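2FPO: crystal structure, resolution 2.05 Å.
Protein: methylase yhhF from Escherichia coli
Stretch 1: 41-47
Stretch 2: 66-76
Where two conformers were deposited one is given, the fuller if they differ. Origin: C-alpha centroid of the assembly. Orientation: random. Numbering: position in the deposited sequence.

Stretch 1, residues 41-47: VRETLFN
Stretch 2 66-76: GALGLEALSRY

Burying a carboxylate is costly unless its oxygens find partners, and the contact between residues 41-47 and 66-76 of the methylase yhhF illustrates how neighbouring arginines can supply them. The first stretch is helical throughout, part of a helix that extends beyond it in both directions. In the second, G66 occupies the N-cap position, the helix runs from A67 to S74, and R75 is the first residue to leave helical angles (phi -90°, psi 24°). The axes approach to 11.2 Å, with an angle of 48° between their N-to-C directions and a signed crossing angle of -48°. Register is set by R42 CA to L68 CA at 7.2 Å and, one turn on, F46 CA to A72 CA at 8.0 Å. Together the stretches bury 437 Å².

Helical hydrogen bonds tie each of the two backbones internally. L45 N, F46 N and N47 N donate to V41 O, R42 O and E43 O at 2.9, 2.9 and 3.0 Å. The second helix opens with L70 N to G66 O at 2.8 Å and continues in i to i+4 steps as far as R75 N to E71 O at 3.2 Å; Y76 N then turns back to L73 O at 3.1 Å. G66 has phi 81° and psi 5°, where a CB would jam against the preceding carbonyl oxygen.

E71 (chi1 t, chi2 p, chi3 47°) is the charged centre. Its OE2 accepts from R75 NE at 2.8 Å and from R75 NH2 at 2.9 Å, a two-pronged salt bridge within its own stretch. Its OE1 faces R42 NH1 across the contact at 3.1 Å, a salt bridge whose hydrogen bond is weak because the N-H...O angle is only 121°. Both carboxylate oxygens, and R42 NH1 and NH2, also have hydrogen bonds elsewhere in the structure, so the polar atoms of this pair do not depend on the weak bond for their satisfaction. R42 reaches across with chi values m, t, m and 159°, placing A67 CB over one face of its guanidinium.

F46 (chi1 -73°, chi2 -79°) fills the space beside these charges. E71 CG lies over its ring face, 3.7 Å from the centroid and 24° off the normal, so the aliphatic part of the glutamate packs on the aromatic while its carboxylate serves the arginines. F46 CB in turn covers a face of the R75 guanidinium, 3.4 Å from R75 CZ. Apolar contacts complete the packing: F46 CE1 to A72 CB at 4.0 Å, F46 CE2 to L68 CD2 at 4.1 Å, and L45 CD2 to L68 CD2 at 3.9 Å. L68 is m,t; L45 is t,p.

R75 (m, t, t, -114°) has one further link. A water accepts from R75 NH2 at 3.1 Å and donates to N47 OD1 at 2.9 Å, joining the stretches where N47 (chi1 m, chi2 -5°) and R75 do not touch directly.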

# COMPACT_ATOMS: atom_id res chain seq x y z
N VAL A 41 1.80 13.47 -1.83
CA VAL A 41 2.31 12.10 -1.76
C VAL A 41 1.54 11.18 -2.70
O VAL A 41 2.12 10.56 -3.60
CB VAL A 41 2.22 11.57 -0.30
CG1 VAL A 41 2.46 10.05 -0.22
CG2 VAL A 41 3.19 12.37 0.60
N ARG A 42 0.23 11.09 -2.51
CA ARG A 42 -0.60 10.21 -3.32
C ARG A 42 -0.51 10.57 -4.80
O ARG A 42 -0.44 9.70 -5.66
CB ARG A 42 -2.06 10.21 -2.84
CG ARG A 42 -2.34 9.17 -1.77
CD ARG A 42 -3.82 9.15 -1.40
NE ARG A 42 -4.20 10.35 -0.66
CZ ARG A 42 -5.44 10.80 -0.55
NH1 ARG A 42 -6.45 10.15 -1.12
NH2 ARG A 42 -5.67 11.91 0.14
N GLU A 43 -0.50 11.88 -5.07
CA GLU A 43 -0.37 12.38 -6.42
C GLU A 43 0.90 11.87 -7.08
O GLU A 43 0.85 11.32 -8.18
CB GLU A 43 -0.41 13.91 -6.37
CG GLU A 43 -0.59 14.57 -7.69
CD GLU A 43 -0.67 16.10 -7.53
OE1 GLU A 43 -1.59 16.71 -8.12
OE2 GLU A 43 0.16 16.67 -6.79
N THR A 44 2.03 12.02 -6.40
CA THR A 44 3.31 11.53 -6.90
C THR A 44 3.30 10.00 -7.13
O THR A 44 3.70 9.53 -8.20
CB THR A 44 4.46 11.93 -5.91
OG1 THR A 44 4.50 13.34 -5.77
CG2 THR A 44 5.82 11.44 -6.40
N LEU A 45 2.84 9.24 -6.13
CA LEU A 45 2.84 7.78 -6.21
C LEU A 45 1.98 7.27 -7.38
O LEU A 45 2.39 6.38 -8.14
CB LEU A 45 2.29 7.18 -4.90
CG LEU A 45 2.09 5.67 -4.85
CD1 LEU A 45 3.38 4.89 -5.30
CD2 LEU A 45 1.65 5.23 -3.42
N PHE A 46 0.78 7.82 -7.49
CA PHE A 46 -0.15 7.35 -8.48
C PHE A 46 0.17 7.86 -9.87
O PHE A 46 -0.20 7.21 -10.84
CB PHE A 46 -1.61 7.52 -8.03
CG PHE A 46 -1.99 6.52 -6.97
CD1 PHE A 46 -2.32 5.19 -7.33
CD2 PHE A 46 -1.93 6.87 -5.62
CE1 PHE A 46 -2.62 4.26 -6.37
CE2 PHE A 46 -2.24 5.92 -4.63
CZ PHE A 46 -2.60 4.63 -5.01
N ASN A 47 0.92 8.96 -9.96
CA ASN A 47 1.53 9.32 -11.23
C ASN A 47 2.58 8.27 -11.62
O ASN A 47 2.60 7.82 -12.77
CB ASN A 47 2.07 10.75 -11.21
CG ASN A 47 0.97 11.82 -11.06
OD1 ASN A 47 -0.23 11.51 -11.07
ND2 ASN A 47 1.38 13.08 -10.92
N GLY A 66 -6.90 3.83 4.62
CA GLY A 66 -7.22 3.29 3.32
C GLY A 66 -6.89 4.27 2.20
O GLY A 66 -7.20 4.00 1.04
N ALA A 67 -6.28 5.42 2.52
CA ALA A 67 -5.92 6.40 1.48
C ALA A 67 -5.29 5.72 0.24
O ALA A 67 -5.74 5.94 -0.89
CB ALA A 67 -5.00 7.49 2.03
N LEU A 68 -4.30 4.85 0.46
CA LEU A 68 -3.61 4.20 -0.66
C LEU A 68 -4.46 3.16 -1.38
O LEU A 68 -4.60 3.22 -2.60
CB LEU A 68 -2.27 3.62 -0.22
CG LEU A 68 -1.24 4.61 0.33
CD1 LEU A 68 0.07 3.91 0.64
CD2 LEU A 68 -1.03 5.78 -0.67
N GLY A 69 -5.03 2.22 -0.63
CA GLY A 69 -5.88 1.18 -1.23
C GLY A 69 -7.10 1.73 -1.96
O GLY A 69 -7.45 1.27 -3.04
N LEU A 70 -7.73 2.74 -1.36
CA LEU A 70 -8.91 3.39 -1.94
C LEU A 70 -8.65 4.19 -3.21
O LEU A 70 -9.41 4.15 -4.18
CB LEU A 70 -9.60 4.26 -0.88
CG LEU A 70 -10.26 3.44 0.24
CD1 LEU A 70 -10.78 4.36 1.34
CD2 LEU A 70 -11.38 2.61 -0.34
N GLU A 71 -7.56 4.92 -3.20
CA GLU A 71 -7.10 5.59 -4.41
C GLU A 71 -6.77 4.55 -5.50
O GLU A 71 -7.10 4.76 -6.68
CB GLU A 71 -5.89 6.45 -4.01
CG GLU A 71 -5.38 7.42 -5.00
CD GLU A 71 -6.23 8.65 -5.11
OE1 GLU A 71 -6.62 9.26 -4.08
OE2 GLU A 71 -6.51 8.99 -6.28
N ALA A 72 -6.16 3.41 -5.12
CA ALA A 72 -5.89 2.32 -6.08
C ALA A 72 -7.17 1.78 -6.71
O ALA A 72 -7.27 1.70 -7.93
CB ALA A 72 -5.01 1.17 -5.45
N LEU A 73 -8.19 1.49 -5.90
CA LEU A 73 -9.46 1.03 -6.42
C LEU A 73 -10.16 2.05 -7.31
O LEU A 73 -10.80 1.69 -8.30
CB LEU A 73 -10.39 0.62 -5.27
CG LEU A 73 -9.88 -0.62 -4.54
CD1 LEU A 73 -10.41 -0.61 -3.09
CD2 LEU A 73 -10.19 -1.95 -5.28
N SER A 74 -10.05 3.31 -6.94
CA SER A 74 -10.65 4.37 -7.72
C SER A 74 -10.10 4.37 -9.16
O SER A 74 -10.86 4.51 -10.13
CB SER A 74 -10.41 5.72 -7.05
OG SER A 74 -11.14 6.74 -7.70
N ARG A 75 -8.79 4.14 -9.27
CA ARG A 75 -8.07 4.22 -10.51
C ARG A 75 -8.05 2.87 -11.23
O ARG A 75 -7.16 2.58 -12.06
CB ARG A 75 -6.68 4.76 -10.23
CG ARG A 75 -6.70 6.15 -9.59
CD ARG A 75 -5.28 6.56 -9.20
NE ARG A 75 -5.20 7.85 -8.49
CZ ARG A 75 -4.61 8.95 -8.95
NH1 ARG A 75 -4.04 8.96 -10.16
NH2 ARG A 75 -4.57 10.05 -8.20
N TYR A 76 -9.06 2.05 -10.89
CA TYR A 76 -9.41 0.83 -11.59
C TYR A 76 -8.42 -0.32 -11.40
O TYR A 76 -8.29 -1.18 -12.28
CB TYR A 76 -9.68 1.10 -13.09
CG TYR A 76 -10.75 2.15 -13.33
CD1 TYR A 76 -12.10 1.83 -13.27
CD2 TYR A 76 -10.40 3.48 -13.62
CE1 TYR A 76 -13.10 2.79 -13.51
CE2 TYR A 76 -11.38 4.46 -13.84
CZ TYR A 76 -12.72 4.11 -13.78
OH TYR A 76 -13.67 5.07 -14.01
O HOH W 1 -2.57 12.03 -9.48